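Local coordinates for protein inactive glucansucrase (Lactobacillus reuteri, PDB 5JBD) that is an inactive glucansucrase, a glycosyl hydrolase family 70 protein of the TIM-barrel clan, at residues Glu705-Thr717 against Thr791-Lys803. Sequence-based numbering, arbitrary orientation.
Sequences EGYSMTDRYNLGT and TGGGNGQETYGGK
D711 meets the backbone of helix 794-800 at G796 with its carboxylate, a worked example of how one acidic side chain can brace its own loop and a helix together. The motif is an Asx turn in the loop between strand 696-697 and helix 727-739 of this TIM-barrel-clan protein. Although the CB of D711 does not point at the helix, CG lies anti to the backbone N (chi1 -168°) and carries the carboxylate across to it. There the two oxygens divide the work. OD2 accepts the G796 N-H through its syn lone pair at 3.0 Å, while OD1 takes Y713 N on its anti side and N714 N from above the carboxylate plane. Three backbone N-H groups thus fix the group's rotation. G796, having no side chain, lets D711 OD1 come within 3.3 Å of its CA. The carbonyl O of G793 also sits near the carboxylate, 3.2 Å from D711 CG, without bonding to it.

The tightly packed part continues at Y713. Its ring carries Y800 CB over one face, 3.7 Å from the centroid in a CH-pi contact, and receives Q797 OE1 at its edge, 3.5 Å from CE1. The two tyrosine rings are nearly parallel, at 18°, but slide past each other with little overlap. Beyond the two segments, Y713 OH bonds to E254 and N257 in helix 249-263, and Q797 NE2 bonds to the carbonyl of I833. The looser side is at N795, which is exposed to solvent and scarcely touches the loop. Beside the carboxylate, by contrast, a water accepts from R712 N and donates to G793 O and, at 2.8 Å, to Q797 OE1.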
loop_
_atom_site.group_PDB
_atom_site.type_symbol
_atom_site.label_atom_id
_atom_site.label_comp_id
_atom_site.label_asym_id
_atom_site.label_seq_id
_atom_site.Cartn_x
_atom_site.Cartn_y
_atom_site.Cartn_z
ATOM N N GLU A 705 4.075 1.238 8.268
ATOM C CA GLU A 705 4.743 0.202 7.462
ATOM C C GLU A 705 5.609 0.742 6.332
ATOM O O GLU A 705 6.455 0.003 5.824
ATOM C CB GLU A 705 3.723 -0.804 6.876
ATOM C CG GLU A 705 2.982 -0.374 5.605
ATOM C CD GLU A 705 2.103 0.858 5.780
ATOM O OE1 GLU A 705 1.627 1.121 6.902
ATOM O OE2 GLU A 705 1.919 1.606 4.811
ATOM N N GLY A 706 5.363 1.984 5.908
ATOM C CA GLY A 706 6.147 2.614 4.851
ATOM C C GLY A 706 5.455 2.954 3.538
ATOM O O GLY A 706 6.026 3.698 2.745
ATOM N N TYR A 707 4.253 2.427 3.282
ATOM C CA TYR A 707 3.472 2.854 2.110
ATOM C C TYR A 707 2.879 4.255 2.283
ATOM O O TYR A 707 2.687 4.976 1.292
ATOM C CB TYR A 707 2.338 1.879 1.760
ATOM C CG TYR A 707 2.766 0.479 1.362
ATOM C CD1 TYR A 707 3.480 0.258 0.178
ATOM C CD2 TYR A 707 2.415 -0.627 2.128
ATOM C CE1 TYR A 707 3.858 -1.029 -0.202
ATOM C CE2 TYR A 707 2.781 -1.919 1.743
ATOM C CZ TYR A 707 3.508 -2.110 0.571
ATOM O OH TYR A 707 3.865 -3.394 0.164
ATOM N N SER A 708 2.575 4.627 3.526
ATOM C CA SER A 708 2.173 5.999 3.855
ATOM C C SER A 708 3.433 6.721 4.309
ATOM O O SER A 708 3.817 6.618 5.488
ATOM C CB SER A 708 1.120 6.005 4.962
ATOM O OG SER A 708 -0.097 5.479 4.477
ATOM N N MET A 709 4.091 7.409 3.371
ATOM C CA MET A 709 5.417 7.985 3.620
ATOM C C MET A 709 5.443 9.485 3.360
ATOM O O MET A 709 4.726 9.989 2.499
ATOM C CB MET A 709 6.522 7.245 2.831
ATOM C CG MET A 709 6.812 7.721 1.402
ATOM S SD MET A 709 5.347 7.701 0.365
ATOM C CE MET A 709 5.469 6.019 -0.272
ATOM N N THR A 710 6.275 10.173 4.143
ATOM C CA THR A 710 6.486 11.608 4.054
ATOM C C THR A 710 7.796 11.975 3.363
ATOM O O THR A 710 7.983 13.141 3.021
ATOM C CB THR A 710 6.504 12.233 5.473
ATOM O OG1 THR A 710 7.533 11.614 6.268
ATOM C CG2 THR A 710 5.163 12.023 6.164
ATOM N N ASP A 711 8.709 11.007 3.202
ATOM C CA ASP A 711 10.031 11.259 2.614
ATOM C C ASP A 711 10.522 10.003 1.876
ATOM O O ASP A 711 10.820 8.993 2.502
ATOM C CB ASP A 711 11.037 11.686 3.713
ATOM C CG ASP A 711 12.340 12.252 3.155
ATOM O OD1 ASP A 711 12.809 11.812 2.072
ATOM O OD2 ASP A 711 12.923 13.167 3.801
ATOM N N ARG A 712 10.607 10.103 0.549
ATOM C CA ARG A 712 10.965 8.980 -0.333
ATOM C C ARG A 712 12.455 8.627 -0.321
ATOM O O ARG A 712 12.836 7.550 -0.785
ATOM C CB ARG A 712 10.589 9.298 -1.775
ATOM C CG ARG A 712 9.102 9.285 -2.082
ATOM C CD ARG A 712 8.924 9.594 -3.559
ATOM N NE ARG A 712 7.585 9.331 -4.071
ATOM C CZ ARG A 712 7.249 9.385 -5.365
ATOM N NH1 ARG A 712 8.146 9.705 -6.297
ATOM N NH2 ARG A 712 6.002 9.118 -5.723
ATOM N N TYR A 713 13.291 9.523 0.200
ATOM C CA TYR A 713 14.736 9.314 0.215
ATOM C C TYR A 713 15.340 9.053 1.587
ATOM O O TYR A 713 16.445 8.527 1.652
ATOM C CB TYR A 713 15.437 10.504 -0.440
ATOM C CG TYR A 713 15.158 10.592 -1.920
ATOM C CD1 TYR A 713 14.053 11.292 -2.408
ATOM C CD2 TYR A 713 15.982 9.955 -2.841
ATOM C CE1 TYR A 713 13.792 11.358 -3.772
ATOM C CE2 TYR A 713 15.725 10.025 -4.208
ATOM C CZ TYR A 713 14.632 10.728 -4.667
ATOM O OH TYR A 713 14.402 10.774 -6.027
ATOM N N ASN A 714 14.656 9.429 2.663
ATOM C CA ASN A 714 15.155 9.177 4.012
ATOM C C ASN A 714 14.650 7.803 4.423
ATOM O O ASN A 714 13.476 7.651 4.751
ATOM C CB ASN A 714 14.664 10.277 4.980
ATOM C CG ASN A 714 15.234 10.147 6.388
ATOM O OD1 ASN A 714 15.615 9.064 6.840
ATOM N ND2 ASN A 714 15.319 11.277 7.084
ATOM N N LEU A 715 15.545 6.813 4.446
ATOM C CA LEU A 715 15.194 5.452 4.891
ATOM C C LEU A 715 15.534 5.180 6.368
ATOM O O LEU A 715 15.742 4.034 6.769
ATOM C CB LEU A 715 15.806 4.375 3.967
ATOM C CG LEU A 715 15.273 4.160 2.522
ATOM C CD1 LEU A 715 14.691 5.420 1.932
ATOM C CD2 LEU A 715 16.220 3.493 1.518
ATOM N N GLY A 716 15.556 6.244 7.173
ATOM C CA GLY A 716 15.775 6.152 8.603
ATOM C C GLY A 716 17.202 6.506 8.996
ATOM O O GLY A 716 18.145 6.298 8.226
ATOM N N THR A 717 17.344 7.025 10.207
ATOM C CA THR A 717 18.646 7.323 10.802
ATOM C C THR A 717 18.777 6.600 12.127
ATOM O O THR A 717 17.819 6.021 12.623
ATOM C CB THR A 717 18.791 8.822 11.056
ATOM O OG1 THR A 717 17.742 9.258 11.931
ATOM C CG2 THR A 717 18.711 9.597 9.738
ATOM N N THR A 791 1.912 19.613 0.414
ATOM C CA THR A 791 3.222 20.168 0.191
ATOM C C THR A 791 4.223 19.654 1.230
ATOM O O THR A 791 3.954 19.662 2.437
ATOM C CB THR A 791 3.133 21.707 0.143
ATOM O OG1 THR A 791 2.257 22.082 -0.928
ATOM C CG2 THR A 791 4.503 22.343 -0.076
ATOM N N GLY A 792 5.375 19.201 0.737
ATOM C CA GLY A 792 6.405 18.614 1.582
ATOM C C GLY A 792 7.278 17.647 0.815
ATOM O O GLY A 792 7.451 17.786 -0.396
ATOM N N GLY A 793 7.822 16.670 1.524
ATOM C CA GLY A 793 8.809 15.744 0.968
ATOM C C GLY A 793 10.038 15.561 1.838
ATOM O O GLY A 793 10.826 14.635 1.599
ATOM N N GLY A 794 10.221 16.458 2.823
ATOM C CA GLY A 794 11.303 16.359 3.792
ATOM C C GLY A 794 12.612 16.842 3.212
ATOM O O GLY A 794 12.687 17.223 2.038
ATOM N N ASN A 795 13.656 16.781 4.033
ATOM C CA ASN A 795 15.014 17.094 3.591
ATOM C C ASN A 795 15.556 16.075 2.584
ATOM O O ASN A 795 16.458 16.401 1.804
ATOM C CB ASN A 795 15.958 17.224 4.788
ATOM C CG ASN A 795 15.655 18.459 5.635
ATOM O OD1 ASN A 795 15.058 19.441 5.157
ATOM N ND2 ASN A 795 16.081 18.426 6.893
ATOM N N GLY A 796 15.020 14.856 2.593
ATOM C CA GLY A 796 15.366 13.856 1.583
ATOM C C GLY A 796 15.024 14.313 0.174
ATOM O O GLY A 796 15.855 14.231 -0.733
ATOM N N GLN A 797 13.805 14.796 -0.019
ATOM C CA GLN A 797 13.425 15.320 -1.326
ATOM C C GLN A 797 14.244 16.562 -1.707
ATOM O O GLN A 797 14.605 16.741 -2.875
ATOM C CB GLN A 797 11.925 15.638 -1.375
ATOM C CG GLN A 797 11.387 15.792 -2.793
ATOM C CD GLN A 797 11.370 14.473 -3.576
ATOM O OE1 GLN A 797 11.054 13.417 -3.024
ATOM N NE2 GLN A 797 11.680 14.535 -4.863
ATOM N N GLU A 798 14.536 17.413 -0.720
ATOM C CA GLU A 798 15.336 18.619 -0.970
ATOM C C GLU A 798 16.727 18.249 -1.435
ATOM O O GLU A 798 17.196 18.777 -2.420
ATOM C CB GLU A 798 15.455 19.516 0.278
ATOM C CG GLU A 798 14.161 20.200 0.705
ATOM C CD GLU A 798 13.775 21.407 -0.132
ATOM O OE1 GLU A 798 14.523 21.788 -1.075
ATOM O OE2 GLU A 798 12.680 21.968 0.149
ATOM N N THR A 799 17.372 17.326 -0.734
ATOM C CA THR A 799 18.747 16.947 -1.045
ATOM C C THR A 799 18.863 16.067 -2.299
ATOM O O THR A 799 19.728 16.303 -3.137
ATOM C CB THR A 799 19.408 16.237 0.159
ATOM O OG1 THR A 799 19.408 17.120 1.279
ATOM C CG2 THR A 799 20.854 15.835 -0.145
ATOM N N TYR A 800 18.002 15.057 -2.419
ATOM C CA TYR A 800 18.177 14.004 -3.433
ATOM C C TYR A 800 17.276 14.116 -4.659
ATOM O O TYR A 800 17.550 13.481 -5.687
ATOM C CB TYR A 800 18.005 12.635 -2.766
ATOM C CG TYR A 800 19.051 12.408 -1.703
ATOM C CD1 TYR A 800 20.324 12.024 -2.055
ATOM C CD2 TYR A 800 18.775 12.616 -0.343
ATOM C CE1 TYR A 800 21.306 11.832 -1.088
ATOM C CE2 TYR A 800 19.753 12.432 0.636
ATOM C CZ TYR A 800 21.017 12.041 0.250
ATOM O OH TYR A 800 21.999 11.849 1.181
ATOM N N GLY A 801 16.221 14.915 -4.560
ATOM C CA GLY A 801 15.259 15.045 -5.635
ATOM C C GLY A 801 15.931 15.597 -6.870
ATOM O O GLY A 801 16.501 16.696 -6.839
ATOM N N GLY A 802 15.913 14.814 -7.947
ATOM C CA GLY A 802 16.555 15.212 -9.192
ATOM C C GLY A 802 18.072 15.255 -9.200
ATOM O O GLY A 802 18.666 15.620 -10.217
ATOM N N LYS A 803 18.715 14.847 -8.108
ATOM C CA LYS A 803 20.166 15.007 -7.960
ATOM C C LYS A 803 20.989 14.281 -9.043
ATOM O O LYS A 803 22.027 14.774 -9.472
ATOM C CB LYS A 803 20.599 14.547 -6.560
ATOM C CG LYS A 803 22.084 14.692 -6.268
ATOM C CD LYS A 803 22.384 14.223 -4.855
ATOM C CE LYS A 803 23.846 14.352 -4.538
ATOM N NZ LYS A 803 24.196 13.912 -3.164
HETATM O O HOH W 1 9.995 12.584 -0.526
#